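GRAM domain-containing protein 1A (Mus musculus, PDB 6GQF) transports cholesterol non-vesicularly from the plasma membrane to the endoplasmic reticulum, using the sterol-binding ASTER (VASt) domain seen here with 25-hydroxycholesterol. Local coordinates at residues A[36-42]-A[163-169]; A[86-90]-A[115-119]; A[127-133]-A[145-151]. All coordinates share one frame; numbering follows the deposited sequence.

Interaction 1: residues A[36-42]-A[163-169]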
loop_
_atom_site.group_PDB
_atom_site.type_symbol
_atom_site.label_atom_id
_atom_site.label_comp_id
_atom_site.label_asym_id
_atom_site.label_seq_id
_atom_site.Cartn_x
_atom_site.Cartn_y
_atom_site.Cartn_z
ATOM N N ASP A 36 -12.894 3.122 -7.325
ATOM C CA ASP A 36 -11.616 3.697 -6.917
ATOM C C ASP A 36 -11.785 4.662 -5.742
ATOM O O ASP A 36 -12.890 4.848 -5.231
ATOM C CB ASP A 36 -10.961 4.422 -8.096
ATOM C CG ASP A 36 -10.441 3.468 -9.150
ATOM O OD1 ASP A 36 -10.899 2.306 -9.184
ATOM O OD2 ASP A 36 -9.573 3.879 -9.947
ATOM N N LEU A 37 -10.678 5.270 -5.324
ATOM C CA LEU A 37 -10.679 6.225 -4.221
ATOM C C LEU A 37 -10.572 7.651 -4.749
ATOM O O LEU A 37 -9.967 7.894 -5.793
ATOM C CB LEU A 37 -9.530 5.928 -3.253
ATOM C CG LEU A 37 -9.602 4.590 -2.507
ATOM C CD1 LEU A 37 -8.288 4.307 -1.804
ATOM C CD2 LEU A 37 -10.746 4.579 -1.511
ATOM N N SER A 38 -11.159 8.588 -4.013
ATOM C CA SER A 38 -11.205 9.988 -4.417
ATOM C C SER A 38 -9.914 10.717 -4.078
ATOM O O SER A 38 -9.940 11.791 -3.476
ATOM C CB SER A 38 -12.386 10.688 -3.744
ATOM O OG SER A 38 -12.265 10.635 -2.330
ATOM N N GLY A 39 -8.787 10.125 -4.461
ATOM C CA GLY A 39 -7.485 10.725 -4.229
ATOM C C GLY A 39 -6.672 10.770 -5.508
ATOM O O GLY A 39 -6.634 11.802 -6.178
ATOM N N ARG A 40 -6.024 9.654 -5.842
ATOM C CA ARG A 40 -5.283 9.533 -7.095
ATOM C C ARG A 40 -5.199 8.078 -7.540
ATOM O O ARG A 40 -5.328 7.161 -6.726
ATOM C CB ARG A 40 -3.870 10.106 -6.960
ATOM C CG ARG A 40 -3.817 11.596 -6.690
ATOM C CD ARG A 40 -2.396 12.119 -6.668
ATOM N NE ARG A 40 -2.362 13.522 -6.258
ATOM C CZ ARG A 40 -1.250 14.233 -6.103
ATOM N NH1 ARG A 40 -0.065 13.681 -6.326
ATOM N NH2 ARG A 40 -1.323 15.502 -5.724
ATOM N N LEU A 41 -4.983 7.884 -8.839
ATOM C CA LEU A 41 -4.761 6.560 -9.411
ATOM C C LEU A 41 -3.264 6.348 -9.573
ATOM O O LEU A 41 -2.648 6.918 -10.470
ATOM C CB LEU A 41 -5.475 6.418 -10.760
ATOM C CG LEU A 41 -5.294 5.090 -11.504
ATOM C CD1 LEU A 41 -5.945 3.941 -10.743
ATOM C CD2 LEU A 41 -5.860 5.191 -12.910
ATOM N N LEU A 42 -2.680 5.528 -8.706
ATOM C CA LEU A 42 -1.230 5.392 -8.645
ATOM C C LEU A 42 -0.714 4.397 -9.678
ATOM O O LEU A 42 0.271 4.660 -10.369
ATOM C CB LEU A 42 -0.792 4.961 -7.237
ATOM C CG LEU A 42 -0.890 5.986 -6.097
ATOM C CD1 LEU A 42 -0.066 7.226 -6.390
ATOM C CD2 LEU A 42 -2.326 6.380 -5.801
ATOM N N ARG A 163 -4.656 -2.454 -10.464
ATOM C CA ARG A 163 -4.999 -1.061 -10.191
ATOM C C ARG A 163 -4.733 -0.717 -8.728
ATOM O O ARG A 163 -5.027 -1.507 -7.832
ATOM C CB ARG A 163 -6.466 -0.779 -10.530
ATOM C CG ARG A 163 -6.762 -0.720 -12.008
ATOM C CD ARG A 163 -8.255 -0.620 -12.271
ATOM N NE ARG A 163 -8.818 0.678 -11.896
ATOM C CZ ARG A 163 -8.819 1.758 -12.675
ATOM N NH1 ARG A 163 -8.269 1.724 -13.884
ATOM N NH2 ARG A 163 -9.365 2.885 -12.241
ATOM N N VAL A 164 -4.168 0.465 -8.495
ATOM C CA VAL A 164 -3.986 0.970 -7.142
ATOM C C VAL A 164 -4.359 2.442 -7.070
ATOM O O VAL A 164 -3.729 3.292 -7.701
ATOM C CB VAL A 164 -2.540 0.796 -6.649
ATOM C CG1 VAL A 164 -2.415 1.255 -5.195
ATOM C CG2 VAL A 164 -2.096 -0.656 -6.793
ATOM N N SER A 165 -5.398 2.729 -6.298
ATOM C CA SER A 165 -5.797 4.093 -6.007
ATOM C C SER A 165 -5.602 4.340 -4.522
ATOM O O SER A 165 -5.602 3.403 -3.725
ATOM C CB SER A 165 -7.251 4.333 -6.408
ATOM O OG SER A 165 -8.098 3.405 -5.759
ATOM N N SER A 166 -5.430 5.605 -4.156
ATOM C CA SER A 166 -5.185 5.975 -2.769
ATOM C C SER A 166 -5.966 7.227 -2.413
ATOM O O SER A 166 -6.552 7.869 -3.282
ATOM C CB SER A 166 -3.693 6.194 -2.535
ATOM O OG SER A 166 -2.976 5.047 -2.977
ATOM N N GLU A 167 -5.989 7.556 -1.127
ATOM C CA GLU A 167 -6.576 8.807 -0.679
ATOM C C GLU A 167 -6.073 9.147 0.721
ATOM O O GLU A 167 -5.681 8.265 1.484
ATOM C CB GLU A 167 -8.109 8.738 -0.712
ATOM C CG GLU A 167 -8.748 7.905 0.385
ATOM C CD GLU A 167 -10.267 7.847 0.261
ATOM O OE1 GLU A 167 -10.807 8.411 -0.716
ATOM O OE2 GLU A 167 -10.922 7.240 1.140
ATOM N N ILE A 168 -6.072 10.438 1.032
ATOM C CA ILE A 168 -5.683 10.931 2.347
ATOM C C ILE A 168 -6.931 11.205 3.173
ATOM O O ILE A 168 -7.880 11.819 2.688
ATOM C CB ILE A 168 -4.829 12.215 2.238
ATOM C CG1 ILE A 168 -3.510 11.913 1.523
ATOM C CG2 ILE A 168 -4.540 12.797 3.614
ATOM C CD1 ILE A 168 -2.833 13.128 0.970
ATOM N N ARG A 169 -6.913 10.747 4.421
ATOM C CA ARG A 169 -8.050 10.879 5.328
ATOM C C ARG A 169 -7.662 11.640 6.594
ATOM O O ARG A 169 -6.783 11.214 7.343
ATOM C CB ARG A 169 -8.600 9.502 5.695
ATOM C CG ARG A 169 -9.258 8.776 4.541
ATOM C CD ARG A 169 -9.857 7.455 4.984
ATOM N NE ARG A 169 -10.491 6.765 3.866
ATOM C CZ ARG A 169 -10.823 5.478 3.866
ATOM N NH1 ARG A 169 -10.580 4.718 4.929
ATOM N NH2 ARG A 169 -11.395 4.950 2.794
#
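Asp36 and Arg163 meet with their side chains crossing at about a right angle, and a salt bridge runs from Arg163 NH2 to the syn side of Asp36 OD2 (2.5 Å), tilted 23° from both group planes. A bend in the arginine at chi3 (71°) turns the guanidinium so that the carboxylate sits at its edge while Leu41 CD1 lies over one face. Ser165 OG accepts from Leu37 N (3.2 Å), and the leucine side chain runs across Glu167, its CD2 3.7 Å from Glu167 CD. The two oxygens of that carboxylate are divided between partners: OE1 takes the hydroxyl of Ser38 OG (3.1 Å) and a weak bond from Ser38 N, while OE2 is gripped by NE and NH2 of Arg169. Between them, Gly39 and Arg40 both face Ser166, a classic beta bulge at the start of strand 40-47, an outermost strand of the antiparallel sheet within this chain. Arg40 N to Ser166 O (3.2 Å), Ser166 N to Arg40 O (3.0 Å) and Leu42 N to Val164 O (2.7 Å) carry the pairing past the bulge. The Arg40 chain leads to helix 176-202, where it meets Glu191 in a salt bridge and Trp187 through cation-pi contact. Leu42 CD2 lies 3.5 Å from Ser166 CB, beside a hydroxyl whose partner is His148.

Interaction 2: residues A[86-90]-A[115-119]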
loop_
_atom_site.group_PDB
_atom_site.type_symbol
_atom_site.label_atom_id
_atom_site.label_comp_id
_atom_site.label_asym_id
_atom_site.label_seq_id
_atom_site.Cartn_x
_atom_site.Cartn_y
_atom_site.Cartn_z
ATOM N N SER A 86 -13.667 -15.257 9.238
ATOM C CA SER A 86 -14.631 -14.482 8.461
ATOM C C SER A 86 -15.018 -15.224 7.184
ATOM O O SER A 86 -14.218 -15.974 6.625
ATOM C CB SER A 86 -14.063 -13.106 8.121
ATOM O OG SER A 86 -14.919 -12.417 7.224
ATOM N N LYS A 87 -16.248 -14.997 6.727
ATOM C CA LYS A 87 -16.814 -15.736 5.597
ATOM C C LYS A 87 -16.620 -15.047 4.239
ATOM O O LYS A 87 -16.403 -15.719 3.228
ATOM C CB LYS A 87 -18.312 -15.971 5.828
ATOM C CG LYS A 87 -18.640 -16.860 7.022
ATOM C CD LYS A 87 -20.143 -17.095 7.140
ATOM C CE LYS A 87 -20.489 -17.960 8.343
ATOM N NZ LYS A 87 -21.961 -18.144 8.491
ATOM N N CYS A 88 -16.707 -13.718 4.216
ATOM C CA CYS A 88 -16.666 -12.960 2.962
ATOM C C CYS A 88 -15.327 -12.259 2.722
ATOM O O CYS A 88 -15.042 -11.832 1.602
ATOM C CB CYS A 88 -17.791 -11.922 2.935
ATOM S SG CYS A 88 -17.603 -10.594 4.147
ATOM N N HIS A 89 -14.514 -12.127 3.768
ATOM C CA HIS A 89 -13.194 -11.519 3.620
ATOM C C HIS A 89 -12.171 -12.076 4.615
ATOM O O HIS A 89 -12.488 -12.938 5.431
ATOM C CB HIS A 89 -13.301 -9.997 3.764
ATOM C CG HIS A 89 -13.708 -9.537 5.131
ATOM N ND1 HIS A 89 -12.920 -9.724 6.248
ATOM C CD2 HIS A 89 -14.812 -8.880 5.556
ATOM C CE1 HIS A 89 -13.528 -9.211 7.303
ATOM N NE2 HIS A 89 -14.678 -8.692 6.910
ATOM N N GLN A 90 -10.939 -11.587 4.516
ATOM C CA GLN A 90 -9.862 -11.963 5.428
ATOM C C GLN A 90 -9.128 -10.695 5.848
ATOM O O GLN A 90 -9.287 -9.653 5.213
ATOM C CB GLN A 90 -8.898 -12.957 4.766
ATOM C CG GLN A 90 -9.580 -14.148 4.093
ATOM C CD GLN A 90 -8.601 -15.059 3.365
ATOM O OE1 GLN A 90 -8.672 -15.216 2.143
ATOM N NE2 GLN A 90 -7.689 -15.670 4.115
ATOM N N GLN A 115 -4.682 -4.856 6.273
ATOM C CA GLN A 115 -5.172 -5.226 4.949
ATOM C C GLN A 115 -6.358 -6.179 5.025
ATOM O O GLN A 115 -6.316 -7.163 5.755
ATOM C CB GLN A 115 -4.052 -5.864 4.126
ATOM C CG GLN A 115 -2.946 -4.899 3.754
ATOM C CD GLN A 115 -1.942 -5.513 2.806
ATOM O OE1 GLN A 115 -1.863 -6.735 2.676
ATOM N NE2 GLN A 115 -1.171 -4.670 2.128
ATOM N N THR A 116 -7.409 -5.870 4.267
ATOM C CA THR A 116 -8.592 -6.725 4.166
ATOM C C THR A 116 -8.792 -7.226 2.737
ATOM O O THR A 116 -9.040 -6.432 1.836
ATOM C CB THR A 116 -9.871 -5.982 4.605
ATOM O OG1 THR A 116 -9.715 -5.502 5.945
ATOM C CG2 THR A 116 -11.076 -6.904 4.550
ATOM N N LEU A 117 -8.713 -8.543 2.545
ATOM C CA LEU A 117 -8.805 -9.141 1.212
ATOM C C LEU A 117 -10.209 -9.637 0.898
ATOM O O LEU A 117 -10.814 -10.358 1.685
ATOM C CB LEU A 117 -7.815 -10.305 1.081
ATOM C CG LEU A 117 -7.391 -10.723 -0.335
ATOM C CD1 LEU A 117 -6.140 -11.571 -0.255
ATOM C CD2 LEU A 117 -8.480 -11.486 -1.079
ATOM N N PHE A 118 -10.711 -9.246 -0.270
ATOM C CA PHE A 118 -11.989 -9.728 -0.785
ATOM C C PHE A 118 -11.772 -10.500 -2.081
ATOM O O PHE A 118 -11.304 -9.941 -3.072
ATOM C CB PHE A 118 -12.947 -8.563 -1.034
ATOM C CG PHE A 118 -13.137 -7.671 0.153
ATOM C CD1 PHE A 118 -12.307 -6.580 0.357
ATOM C CD2 PHE A 118 -14.147 -7.922 1.064
ATOM C CE1 PHE A 118 -12.483 -5.757 1.451
ATOM C CE2 PHE A 118 -14.327 -7.106 2.157
ATOM C CZ PHE A 118 -13.496 -6.021 2.352
ATOM N N ARG A 119 -12.112 -11.784 -2.071
ATOM C CA ARG A 119 -11.941 -12.624 -3.249
ATOM C C ARG A 119 -13.095 -12.425 -4.229
ATOM O O ARG A 119 -14.254 -12.657 -3.889
ATOM C CB ARG A 119 -11.838 -14.093 -2.843
ATOM C CG ARG A 119 -10.865 -14.343 -1.706
ATOM C CD ARG A 119 -10.284 -15.737 -1.785
ATOM N NE ARG A 119 -9.557 -15.926 -3.036
ATOM C CZ ARG A 119 -8.306 -15.529 -3.243
ATOM N NH1 ARG A 119 -7.627 -14.925 -2.275
ATOM N NH2 ARG A 119 -7.732 -15.738 -4.421
#
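His89 and Gln90 meet strand 108-119 at its far end through backbone bonds, ring contacts and one methyl group. The bonds form a single antiparallel hydrogen-bonded pair: Gln90 N gives to Leu117 O (3.1 Å) and Leu117 N to Gln90 O (2.9 Å). A CA-H...O contact from Thr116 CA to Gln90 O (3.2 Å) supplements them. The apolar part centres on the imidazole. Thr116 CG2, set opposite the backbone N by chi1 of -57°, lies over one face of the His89 ring in a CH-pi contact, 4.0 Å from the centroid and 27° off the normal. Ser86 OG stands over the opposite face. Phe118 runs alongside His89, pointing the same way; the rings are oblique, with centroids 5.5 Å apart and planes at 72°, and Phe118 CE2 comes to 3.5 Å from His89 CB. Gln90 and Leu117 lie on the other side of the sheet, where both touch Trp82. Arrival of the 86-90 loop at strand 90-99 combines two main-chain hydrogen bonds with an imidazole set between a methyl and a hydroxyl; Ser86, unmodified here, is probably phosphorylated as in related proteins, and a phosphate there could lie near this ring if the loop kept its conformation.

Interaction 3: residues A[127-133]-A[145-151]. With HC3 (25-hydroxycholesterol), chain E.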
loop_
_atom_site.group_PDB
_atom_site.type_symbol
_atom_site.label_atom_id
_atom_site.label_comp_id
_atom_site.label_asym_id
_atom_site.label_seq_id
_atom_site.Cartn_x
_atom_site.Cartn_y
_atom_site.Cartn_z
ATOM N N CYS A 127 -8.967 -10.612 -7.144
ATOM C CA CYS A 127 -9.278 -10.166 -5.787
ATOM C C CYS A 127 -9.174 -8.648 -5.626
ATOM O O CYS A 127 -8.709 -7.945 -6.522
ATOM C CB CYS A 127 -8.339 -10.838 -4.785
ATOM S SG CYS A 127 -6.664 -10.148 -4.790
ATOM N N VAL A 128 -9.620 -8.158 -4.473
ATOM C CA VAL A 128 -9.433 -6.761 -4.082
ATOM C C VAL A 128 -9.020 -6.725 -2.618
ATOM O O VAL A 128 -9.477 -7.546 -1.826
ATOM C CB VAL A 128 -10.718 -5.924 -4.289
ATOM C CG1 VAL A 128 -10.562 -4.507 -3.728
ATOM C CG2 VAL A 128 -11.080 -5.876 -5.760
ATOM N N VAL A 129 -8.145 -5.793 -2.258
ATOM C CA VAL A 129 -7.763 -5.643 -0.860
ATOM C C VAL A 129 -7.675 -4.173 -0.481
ATOM O O VAL A 129 -7.081 -3.365 -1.197
ATOM C CB VAL A 129 -6.422 -6.381 -0.537
ATOM C CG1 VAL A 129 -5.770 -6.900 -1.792
ATOM C CG2 VAL A 129 -5.456 -5.508 0.259
ATOM N N ASP A 130 -8.316 -3.847 0.641
ATOM C CA ASP A 130 -8.274 -2.508 1.216
ATOM C C ASP A 130 -7.172 -2.422 2.256
ATOM O O ASP A 130 -6.998 -3.335 3.059
ATOM C CB ASP A 130 -9.610 -2.146 1.863
ATOM C CG ASP A 130 -10.665 -1.747 0.852
ATOM O OD1 ASP A 130 -10.325 -1.061 -0.135
ATOM O OD2 ASP A 130 -11.844 -2.110 1.056
ATOM N N SER A 131 -6.448 -1.309 2.250
ATOM C CA SER A 131 -5.308 -1.134 3.137
ATOM C C SER A 131 -5.430 0.158 3.937
ATOM O O SER A 131 -5.644 1.226 3.368
ATOM C CB SER A 131 -4.009 -1.140 2.326
ATOM O OG SER A 131 -2.877 -1.131 3.178
ATOM N N GLU A 132 -5.315 0.047 5.259
ATOM C CA GLU A 132 -5.234 1.213 6.138
ATOM C C GLU A 132 -3.811 1.353 6.665
ATOM O O GLU A 132 -3.304 0.456 7.336
ATOM C CB GLU A 132 -6.205 1.100 7.313
ATOM C CG GLU A 132 -7.666 1.043 6.936
ATOM C CD GLU A 132 -8.558 0.996 8.162
ATOM O OE1 GLU A 132 -8.429 1.898 9.019
ATOM O OE2 GLU A 132 -9.372 0.054 8.279
ATOM N N VAL A 133 -3.176 2.480 6.363
ATOM C CA VAL A 133 -1.786 2.709 6.737
ATOM C C VAL A 133 -1.696 3.843 7.738
ATOM O O VAL A 133 -2.039 4.987 7.438
ATOM C CB VAL A 133 -0.913 3.037 5.509
ATOM C CG1 VAL A 133 0.517 3.374 5.930
ATOM C CG2 VAL A 133 -0.914 1.868 4.538
ATOM N N TYR A 145 -4.368 9.916 8.301
ATOM C CA TYR A 145 -3.852 8.603 7.936
ATOM C C TYR A 145 -4.252 8.403 6.473
ATOM O O TYR A 145 -4.940 9.254 5.911
ATOM C CB TYR A 145 -4.396 7.501 8.859
ATOM C CG TYR A 145 -5.868 7.175 8.693
ATOM C CD1 TYR A 145 -6.850 7.976 9.260
ATOM C CD2 TYR A 145 -6.270 6.051 7.984
ATOM C CE1 TYR A 145 -8.193 7.674 9.112
ATOM C CE2 TYR A 145 -7.609 5.743 7.829
ATOM C CZ TYR A 145 -8.564 6.555 8.395
ATOM O OH TYR A 145 -9.894 6.238 8.236
ATOM N N THR A 146 -3.810 7.314 5.845
ATOM C CA THR A 146 -4.050 7.115 4.410
ATOM C C THR A 146 -4.690 5.763 4.118
ATOM O O THR A 146 -4.485 4.797 4.856
ATOM C CB THR A 146 -2.739 7.242 3.582
ATOM O OG1 THR A 146 -1.830 6.181 3.914
ATOM C CG2 THR A 146 -2.079 8.586 3.837
ATOM N N ALA A 147 -5.468 5.721 3.035
ATOM C CA ALA A 147 -6.132 4.503 2.576
ATOM C C ALA A 147 -5.731 4.180 1.139
ATOM O O ALA A 147 -5.490 5.079 0.332
ATOM C CB ALA A 147 -7.640 4.648 2.681
ATOM N N HIS A 148 -5.658 2.886 0.837
ATOM C CA HIS A 148 -5.240 2.399 -0.476
ATOM C C HIS A 148 -6.042 1.160 -0.871
ATOM O O HIS A 148 -6.334 0.303 -0.034
ATOM C CB HIS A 148 -3.743 2.083 -0.465
ATOM C CG HIS A 148 -2.913 3.173 0.135
ATOM N ND1 HIS A 148 -2.197 4.069 -0.625
ATOM C CD2 HIS A 148 -2.710 3.524 1.427
ATOM C CE1 HIS A 148 -1.583 4.924 0.171
ATOM N NE2 HIS A 148 -1.882 4.619 1.421
ATOM N N ARG A 149 -6.393 1.074 -2.151
ATOM C CA ARG A 149 -7.169 -0.046 -2.678
ATOM C C ARG A 149 -6.425 -0.719 -3.828
ATOM O O ARG A 149 -6.098 -0.073 -4.818
ATOM C CB ARG A 149 -8.547 0.427 -3.151
ATOM C CG ARG A 149 -9.542 -0.706 -3.380
ATOM C CD ARG A 149 -10.841 -0.239 -4.032
ATOM N NE ARG A 149 -11.549 0.773 -3.251
ATOM C CZ ARG A 149 -12.313 0.518 -2.191
ATOM N NH1 ARG A 149 -12.469 -0.723 -1.753
ATOM N NH2 ARG A 149 -12.919 1.511 -1.557
ATOM N N TYR A 150 -6.153 -2.012 -3.680
ATOM C CA TYR A 150 -5.574 -2.819 -4.748
ATOM C C TYR A 150 -6.682 -3.600 -5.449
ATOM O O TYR A 150 -7.481 -4.260 -4.786
ATOM C CB TYR A 150 -4.544 -3.809 -4.207
ATOM C CG TYR A 150 -3.360 -3.224 -3.467
ATOM C CD1 TYR A 150 -3.495 -2.719 -2.180
ATOM C CD2 TYR A 150 -2.098 -3.231 -4.035
ATOM C CE1 TYR A 150 -2.413 -2.206 -1.499
ATOM C CE2 TYR A 150 -1.009 -2.726 -3.360
ATOM C CZ TYR A 150 -1.172 -2.215 -2.091
ATOM O OH TYR A 150 -0.089 -1.710 -1.413
ATOM N N CYS A 151 -6.724 -3.530 -6.777
ATOM C CA CYS A 151 -7.635 -4.354 -7.573
ATOM C C CYS A 151 -6.839 -5.282 -8.494
ATOM O O CYS A 151 -6.072 -4.814 -9.334
ATOM C CB CYS A 151 -8.578 -3.480 -8.407
ATOM S SG CYS A 151 -9.615 -2.324 -7.475
HETATM C C18 HC3 E . 4.683 8.733 2.872
HETATM C C13 HC3 E . 4.282 8.247 4.269
HETATM C C12 HC3 E . 5.264 7.267 4.605
HETATM C C11 HC3 E . 5.180 5.917 3.685
HETATM C C9 HC3 E . 3.782 5.309 3.651
HETATM C C10 HC3 E . 3.697 3.965 2.741
HETATM C C19 HC3 E . 4.468 4.214 1.466
HETATM C C1 HC3 E . 4.390 2.814 3.468
HETATM C C2 HC3 E . 4.288 1.512 2.710
HETATM C C3 HC3 E . 2.877 1.136 2.392
HETATM O O1 HC3 E . 2.856 -0.033 1.571
HETATM C C4 HC3 E . 2.141 2.256 1.660
HETATM C C5 HC3 E . 2.311 3.583 2.394
HETATM C C6 HC3 E . 1.172 4.766 2.224
HETATM C C7 HC3 E . 1.245 5.893 3.183
HETATM C C8 HC3 E . 2.787 6.386 3.234
HETATM C C14 HC3 E . 2.887 7.580 4.150
HETATM C C15 HC3 E . 1.843 8.797 3.977
HETATM C C16 HC3 E . 2.636 10.100 4.771
HETATM C C17 HC3 E . 4.019 9.583 5.212
HETATM C C20 HC3 E . 5.114 10.537 5.144
HETATM C C21 HC3 E . 6.104 10.189 6.296
HETATM C C22 HC3 E . 4.748 12.061 5.187
HETATM C C23 HC3 E . 5.165 12.812 6.428
HETATM C C24 HC3 E . 4.453 14.142 6.343
HETATM C C25 HC3 E . 5.118 15.150 7.247
HETATM C C26 HC3 E . 4.278 16.403 7.221
HETATM C C27 HC3 E . 5.180 14.603 8.660
HETATM O O2 HC3 E . 6.411 15.430 6.763
#
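Val133, Thr146 and His148 line up along one face of a beta hairpin and meet 25-hydroxycholesterol at the second ring of its steroid nucleus. Thr146 OG1 lies 3.2 Å from sterol C7, His148 NE2 approaches C6, and Val133 CG1 adds a methyl 3.8 Å from C7. Behind these contacts, Thr146 OG1 and His148 NE2 are hydrogen-bonded to each other (2.9 Å), either being a possible donor. The threonine hydroxyl sits between its own backbone nitrogen and carbonyl carbon (chi1 66°), which turns it to both the imidazole and the ligand. The other ring nitrogen, ND1, is hydrogen-bonded to Ser166 OG of strand 159-170, so both imidazole nitrogens have partners; Val133 CG2 touches His148 CD2 (4.0 Å). The next shell is the antiparallel pairing itself: Ser131 and His148 exchange bonds in both directions (Ser131 N to His148 O 2.8 Å, His148 N to Ser131 O 3.0 Å), as do Val129 and Tyr150. On the reverse face Asp130 OD1 lies over a face of the Arg149 guanidinium, 2.7 Å from NH1; because OD1 lies well out of the guanidinium plane, no N-H points at it and the bridge is one of charges alone. Toward the sterol, therefore, the polar groups of Thr146 and His148 are paired within the protein, consistent with a wall that receives a hydrocarbon ring by shape and van der Waals contact.

In the fold
All three contacts belong to one curved antiparallel sheet of the VASt domain, which with the long helix 176-202 gives the Bet v 1-like arrangement. Interaction 3 is central: its centre is about 9 Å from that of interaction 1 and about 12 Å from that of interaction 2, while those two are about 20 Å apart and do not touch. Strand 144-156 borders 159-170, and 127-136 borders 108-119, so the hairpin bridges the other pairings. Interaction 1 joins the first and last strands in chain order, neighbours at one edge, enclosing interaction 2 and then interaction 3. Of the three, interaction 3 supplies pocket residues, with interaction 1 beside it and interaction 2 extending the sheet on the other side.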